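ML032222a iGluR (Mnemiopsis leidyi, PDB 4YKI) is a ctenophore glutamate receptor subunit whose ligand-binding domain binds glycine, the agonist that activates its ion channels. Local coordinates at the interface of chains A and B. Coordinates in Å, arbitrary orientation; residue numbers count along the deposited sequence, not the author numbering. Chains: chain A/B, ML032222a iGluR.

Contact 1: the interface of chains A and B. Residues chain A 226, 229-230, 233; chain B 99.
The carboxylate of A:Asp229 is the flat group here, and B:Lys99 touches neither of its oxygens: the lysine CE lies 3.9 Å from CB of A:Asp229, at the root of the side chain, and water 1 spans the rest of the way. That water sits 2.7 Å from OD2 of A:Asp229 and 3.2 Å from the side-chain amine NZ of B:Lys99. The presumably opposite charges are bridged by this water, OD2 of A:Asp229 and NZ of B:Lys99 lying 5.1 Å apart.

B:Lys99, at the end of helix 96-99, lies along one side of helix 225-238 of chain A. Its chain leaves with CG anti to the backbone N (chi1 -174°), then bends at chi2 (62°) and again at chi4 (69°), which brings NZ back to the helix surface. There NZ gives a 3.0 Å hydrogen bond to the hydroxyl OG of A:Ser230. The near end of the chain rests on A:Leu233, whose CD2 branch packs 3.6 Å from CB of B:Lys99. This patch edges what is probably the back-to-back dimer known for this family. The A:Ser230 hydroxyl also holds water 2, which sits 2.8 Å from the backbone O of B:Lys99.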
loop_
_atom_site.group_PDB
_atom_site.type_symbol
_atom_site.label_atom_id
_atom_site.label_comp_id
_atom_site.label_asym_id
_atom_site.label_seq_id
_atom_site.Cartn_x
_atom_site.Cartn_y
_atom_site.Cartn_z
ATOM N N SER A 226 -7.796 -0.217 -15.386
ATOM C CA SER A 226 -8.705 -1.059 -14.602
ATOM C C SER A 226 -8.222 -2.502 -14.546
ATOM O O SER A 226 -8.122 -3.097 -13.469
ATOM C CB SER A 226 -10.137 -1.016 -15.161
ATOM O OG SER A 226 -10.987 -1.956 -14.502
ATOM N N ASP A 229 -4.895 -2.910 -12.667
ATOM C CA ASP A 229 -5.153 -2.772 -11.237
ATOM C C ASP A 229 -5.793 -4.042 -10.658
ATOM O O ASP A 229 -5.403 -4.530 -9.610
ATOM C CB ASP A 229 -6.101 -1.591 -10.982
ATOM C CG ASP A 229 -5.421 -0.236 -11.068
ATOM O OD1 ASP A 229 -4.182 -0.181 -11.265
ATOM O OD2 ASP A 229 -6.151 0.781 -10.946
ATOM N N SER A 230 -6.814 -4.565 -11.324
ATOM C CA SER A 230 -7.513 -5.766 -10.865
ATOM C C SER A 230 -6.579 -6.954 -10.756
ATOM O O SER A 230 -6.613 -7.717 -9.792
ATOM C CB SER A 230 -8.633 -6.140 -11.837
ATOM O OG SER A 230 -9.777 -5.331 -11.677
ATOM N N LEU A 233 -3.990 -6.549 -7.864
ATOM C CA LEU A 233 -4.611 -6.831 -6.571
ATOM C C LEU A 233 -4.769 -8.335 -6.385
ATOM O O LEU A 233 -4.465 -8.861 -5.322
ATOM C CB LEU A 233 -5.952 -6.107 -6.447
ATOM C CG LEU A 233 -6.844 -6.537 -5.276
ATOM C CD1 LEU A 233 -6.146 -6.340 -3.974
ATOM C CD2 LEU A 233 -8.141 -5.751 -5.279
ATOM N N LYS B 99 -13.309 -5.571 -5.846
ATOM C CA LYS B 99 -12.711 -4.974 -7.035
ATOM C C LYS B 99 -13.483 -5.338 -8.300
ATOM O O LYS B 99 -13.434 -4.605 -9.278
ATOM C CB LYS B 99 -11.242 -5.394 -7.143
ATOM C CG LYS B 99 -10.424 -4.726 -8.256
ATOM C CD LYS B 99 -10.313 -3.212 -8.084
ATOM C CE LYS B 99 -9.389 -2.569 -9.124
ATOM N NZ LYS B 99 -9.964 -2.602 -10.501
HETATM O O HOH W 1 -8.843 0.365 -10.955
HETATM O O HOH W 2 -12.790 -4.559 -12.043
#

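Contact 2: the interface of chains A and B. Residues chain A 94-96, 149, 152, 210-211; chain B 233, 237.
The last turns of helix 225-238 of chain B dock into a notch of chain A bordered by the start of helix 96-99, the helix 145-152 and the first residues of strand 209-218. B:Glu237 fills it. With CG anti to the backbone N (chi1 -180°) and the chain extended beyond, the carboxylate reaches the N-terminus of helix 96-99, where the A:Ser96 amide N gives a 2.9 Å hydrogen bond to OE1. It meets OE1 on the syn side, 24° out of the carboxylate plane. That helix end is likely to favour the charged form of the acid.

Water 3 joins OE1 to the backbone O of A:Thr94, and water 4 joins OE2 to the hydroxyl of A:Thr152. The CD2 branch of A:Leu149 lies over one face of the carboxylate, 3.7 Å from CD of B:Glu237. On the backbone side, NE2 of A:Gln210 donates to O of B:Glu237 at 3.0 Å, on a lone pair in the carbonyl plane. Nearby, the CD1 branch of B:Leu233 lies 4.0 Å from CB of A:Thr94. One partner helix thus reaches the same two helices that carry the glycine-pocket residues A:Arg98 and A:His145, and may couple the pocket to the dimer.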
loop_
_atom_site.group_PDB
_atom_site.type_symbol
_atom_site.label_atom_id
_atom_site.label_comp_id
_atom_site.label_asym_id
_atom_site.label_seq_id
_atom_site.Cartn_x
_atom_site.Cartn_y
_atom_site.Cartn_z
ATOM N N THR A 94 6.056 5.838 -5.731
ATOM C CA THR A 94 4.978 6.813 -5.758
ATOM C C THR A 94 5.406 8.134 -5.120
ATOM O O THR A 94 5.824 8.166 -3.972
ATOM C CB THR A 94 3.704 6.274 -5.083
ATOM O OG1 THR A 94 3.984 5.903 -3.721
ATOM C CG2 THR A 94 3.148 5.080 -5.841
ATOM N N ASN A 95 5.300 9.223 -5.882
ATOM C CA ASN A 95 5.484 10.559 -5.338
ATOM C C ASN A 95 4.537 11.531 -6.024
ATOM O O ASN A 95 4.019 11.264 -7.112
ATOM C CB ASN A 95 6.958 11.033 -5.329
ATOM C CG ASN A 95 7.562 11.201 -6.719
ATOM O OD1 ASN A 95 7.057 11.966 -7.525
ATOM N ND2 ASN A 95 8.708 10.575 -6.952
ATOM N N SER A 96 4.280 12.642 -5.351
ATOM C CA SER A 96 3.294 13.607 -5.812
ATOM C C SER A 96 3.724 14.290 -7.117
ATOM O O SER A 96 2.887 14.565 -7.964
ATOM C CB SER A 96 3.021 14.643 -4.724
ATOM O OG SER A 96 2.353 14.066 -3.606
ATOM N N LEU A 149 11.971 13.235 -3.311
ATOM C CA LEU A 149 11.392 13.387 -1.977
ATOM C C LEU A 149 12.191 14.317 -1.078
ATOM O O LEU A 149 11.625 15.135 -0.361
ATOM C CB LEU A 149 11.235 12.051 -1.273
ATOM C CG LEU A 149 10.150 11.094 -1.737
ATOM C CD1 LEU A 149 9.977 10.034 -0.648
ATOM C CD2 LEU A 149 8.834 11.803 -2.019
ATOM N N THR A 152 11.646 17.917 -2.204
ATOM C CA THR A 152 10.295 18.440 -1.991
ATOM C C THR A 152 9.871 18.394 -0.507
ATOM O O THR A 152 8.822 18.947 -0.156
ATOM C CB THR A 152 9.257 17.757 -2.945
ATOM O OG1 THR A 152 9.156 16.360 -2.671
ATOM C CG2 THR A 152 9.655 17.945 -4.414
ATOM N N GLN A 210 9.883 8.573 5.537
ATOM C CA GLN A 210 8.989 8.651 4.375
ATOM C C GLN A 210 8.273 7.319 4.122
ATOM O O GLN A 210 8.836 6.237 4.303
ATOM C CB GLN A 210 9.685 9.139 3.097
ATOM C CG GLN A 210 10.259 10.557 3.148
ATOM C CD GLN A 210 9.213 11.673 3.148
ATOM O OE1 GLN A 210 9.452 12.730 3.724
ATOM N NE2 GLN A 210 8.063 11.455 2.512
ATOM N N SER A 211 7.018 7.427 3.722
ATOM C CA SER A 211 6.192 6.278 3.415
ATOM C C SER A 211 5.691 6.365 1.984
ATOM O O SER A 211 5.022 7.342 1.636
ATOM C CB SER A 211 4.994 6.251 4.367
ATOM O OG SER A 211 4.084 5.226 4.025
ATOM N N LEU B 233 -2.375 10.385 -1.823
ATOM C CA LEU B 233 -0.926 10.215 -1.988
ATOM C C LEU B 233 -0.160 11.349 -1.298
ATOM O O LEU B 233 0.814 11.116 -0.596
ATOM C CB LEU B 233 -0.583 10.102 -3.461
ATOM C CG LEU B 233 0.904 9.985 -3.816
ATOM C CD1 LEU B 233 1.671 8.964 -3.004
ATOM C CD2 LEU B 233 1.014 9.700 -5.305
ATOM N N GLU B 237 2.675 11.165 1.639
ATOM C CA GLU B 237 3.993 11.742 1.411
ATOM C C GLU B 237 4.341 12.825 2.425
ATOM O O GLU B 237 5.496 12.973 2.808
ATOM C CB GLU B 237 4.036 12.304 -0.015
ATOM C CG GLU B 237 5.364 12.937 -0.405
ATOM C CD GLU B 237 5.459 13.232 -1.877
ATOM O OE1 GLU B 237 5.315 12.315 -2.692
ATOM O OE2 GLU B 237 5.691 14.399 -2.227
HETATM O O HOH W 3 5.697 9.753 -1.722
HETATM O O HOH W 4 7.359 15.980 -1.022
#

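Contact 3: the interface of chains A and B. Residues chain A 106-107, 213, 236; chain B 106-107, 213, 236.
Around the two-fold axis the loop holding A:Pro107 meets its own copy, and strand 209-218 of each chain meets helix 225-238 of the other, in what looks like the back-to-back pairing of ionotropic glutamate receptor ligand-binding domains. The loop prolines touch through their rings, CG of A:Pro107 lying 3.6 Å from CG of B:Pro107. Each also lays its CD over one face of its own chain's phenylalanine, A:Phe106 or B:Phe106.

Beside them run two crossed salt bridges. B:Arg236, extended from CG to NE, comes end-on, and both NH1 (2.9 Å) and NH2 (3.2 Å) hydrogen-bond to OE2 of A:Glu213. With the two flat groups turned 84° apart, NH1 comes on the anti side near the carboxylate plane and NH2 from above it. A bend at chi2 (-78°) turns the carboxylate of A:Glu213 toward the axis, where its OE2 comes 3.1 Å from OE2 of B:Glu213. Glu213 also belongs to a magnesium site with Asp110; the ion may come from crystallisation, and arginines and metal would presumably both offset the acids. Removing the carboxylate with an alanine at A:Glu213 would probably leave the B:Arg236 guanidinium without its mate and free to turn. In the twin bridge, NH1 of A:Arg236 lies 3.0 Å from OE2 of B:Glu213.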
loop_
_atom_site.group_PDB
_atom_site.type_symbol
_atom_site.label_atom_id
_atom_site.label_comp_id
_atom_site.label_asym_id
_atom_site.label_seq_id
_atom_site.Cartn_x
_atom_site.Cartn_y
_atom_site.Cartn_z
ATOM N N PHE A 106 -2.506 0.016 -9.028
ATOM C CA PHE A 106 -2.572 -0.536 -7.688
ATOM C C PHE A 106 -1.159 -0.921 -7.257
ATOM O O PHE A 106 -0.410 -1.494 -8.054
ATOM C CB PHE A 106 -3.485 -1.772 -7.683
ATOM C CG PHE A 106 -3.833 -2.244 -6.297
ATOM C CD1 PHE A 106 -4.865 -1.645 -5.590
ATOM C CD2 PHE A 106 -3.100 -3.243 -5.674
ATOM C CE1 PHE A 106 -5.175 -2.040 -4.311
ATOM C CE2 PHE A 106 -3.416 -3.645 -4.367
ATOM C CZ PHE A 106 -4.454 -3.032 -3.702
ATOM N N PRO A 107 -0.770 -0.586 -6.020
ATOM C CA PRO A 107 0.628 -0.789 -5.627
ATOM C C PRO A 107 0.899 -2.183 -5.109
ATOM O O PRO A 107 -0.033 -2.866 -4.678
ATOM C CB PRO A 107 0.823 0.227 -4.501
ATOM C CG PRO A 107 -0.527 0.335 -3.874
ATOM C CD PRO A 107 -1.509 0.178 -4.994
ATOM N N GLU A 213 5.017 3.730 -1.962
ATOM C CA GLU A 213 4.756 2.439 -2.577
ATOM C C GLU A 213 5.607 2.276 -3.815
ATOM O O GLU A 213 5.975 3.264 -4.465
ATOM C CB GLU A 213 3.301 2.395 -3.063
ATOM C CG GLU A 213 2.257 2.374 -1.990
ATOM C CD GLU A 213 2.087 1.024 -1.351
ATOM O OE1 GLU A 213 2.730 0.026 -1.776
ATOM O OE2 GLU A 213 1.295 0.962 -0.384
ATOM N N ARG A 236 -1.564 -9.906 -5.367
ATOM C CA ARG A 236 -1.282 -9.655 -3.963
ATOM C C ARG A 236 -2.116 -10.591 -3.074
ATOM O O ARG A 236 -1.594 -11.237 -2.175
ATOM C CB ARG A 236 -1.553 -8.184 -3.607
ATOM C CG ARG A 236 -1.055 -7.765 -2.248
ATOM C CD ARG A 236 -1.072 -6.250 -2.122
ATOM N NE ARG A 236 -0.733 -5.807 -0.779
ATOM C CZ ARG A 236 -0.548 -4.534 -0.444
ATOM N NH1 ARG A 236 -0.647 -3.579 -1.362
ATOM N NH2 ARG A 236 -0.256 -4.236 0.802
ATOM N N PHE B 106 -6.260 5.314 -4.042
ATOM C CA PHE B 106 -4.913 5.100 -3.563
ATOM C C PHE B 106 -4.970 4.657 -2.092
ATOM O O PHE B 106 -5.730 5.232 -1.310
ATOM C CB PHE B 106 -4.107 6.390 -3.697
ATOM C CG PHE B 106 -2.640 6.188 -3.474
ATOM C CD1 PHE B 106 -1.836 5.695 -4.490
ATOM C CD2 PHE B 106 -2.070 6.431 -2.236
ATOM C CE1 PHE B 106 -0.496 5.459 -4.282
ATOM C CE2 PHE B 106 -0.723 6.194 -2.026
ATOM C CZ PHE B 106 0.056 5.711 -3.047
ATOM N N PRO B 107 -4.189 3.646 -1.714
ATOM C CA PRO B 107 -4.377 3.103 -0.365
ATOM C C PRO B 107 -3.558 3.835 0.679
ATOM O O PRO B 107 -2.565 4.485 0.331
ATOM C CB PRO B 107 -3.897 1.657 -0.520
ATOM C CG PRO B 107 -2.857 1.705 -1.561
ATOM C CD PRO B 107 -3.304 2.787 -2.529
ATOM N N GLU B 213 -4.651 -3.836 1.731
ATOM C CA GLU B 213 -4.609 -2.420 2.067
ATOM C C GLU B 213 -5.939 -1.989 2.634
ATOM O O GLU B 213 -6.985 -2.575 2.334
ATOM C CB GLU B 213 -4.444 -1.596 0.796
ATOM C CG GLU B 213 -3.142 -1.753 0.101
ATOM C CD GLU B 213 -2.013 -0.994 0.762
ATOM O OE1 GLU B 213 -2.243 -0.236 1.741
ATOM O OE2 GLU B 213 -0.867 -1.119 0.258
ATOM N N ARG B 236 -0.037 10.926 2.411
ATOM C CA ARG B 236 0.942 9.925 2.799
ATOM C C ARG B 236 2.363 10.496 2.743
ATOM O O ARG B 236 3.148 10.346 3.682
ATOM C CB ARG B 236 0.817 8.702 1.903
ATOM C CG ARG B 236 1.597 7.518 2.350
ATOM C CD ARG B 236 1.175 6.290 1.570
ATOM N NE ARG B 236 2.021 5.156 1.868
ATOM C CZ ARG B 236 1.787 3.909 1.471
ATOM N NH1 ARG B 236 0.717 3.613 0.744
ATOM N NH2 ARG B 236 2.647 2.964 1.771
#

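Contact 3 sits on the two-fold axis, its C-alpha centre about 11 Å from that of contact 1 and 13 Å from that of contact 2, which themselves lie about 22 Å apart. Helix 225-238 runs through all three: A:Leu233 serves contact 1 and B:Leu233 contact 2. Helix 96-99 gives B:Lys99 to contact 1 and A:Ser96 to contact 2, while strand 209-218 joins contacts 2 and 3. Contacts 1 and 2 recur on the other side of the axis with the chains exchanged, while contact 3 holds both halves, so a shift of helix 225-238 might be felt at all three contacts.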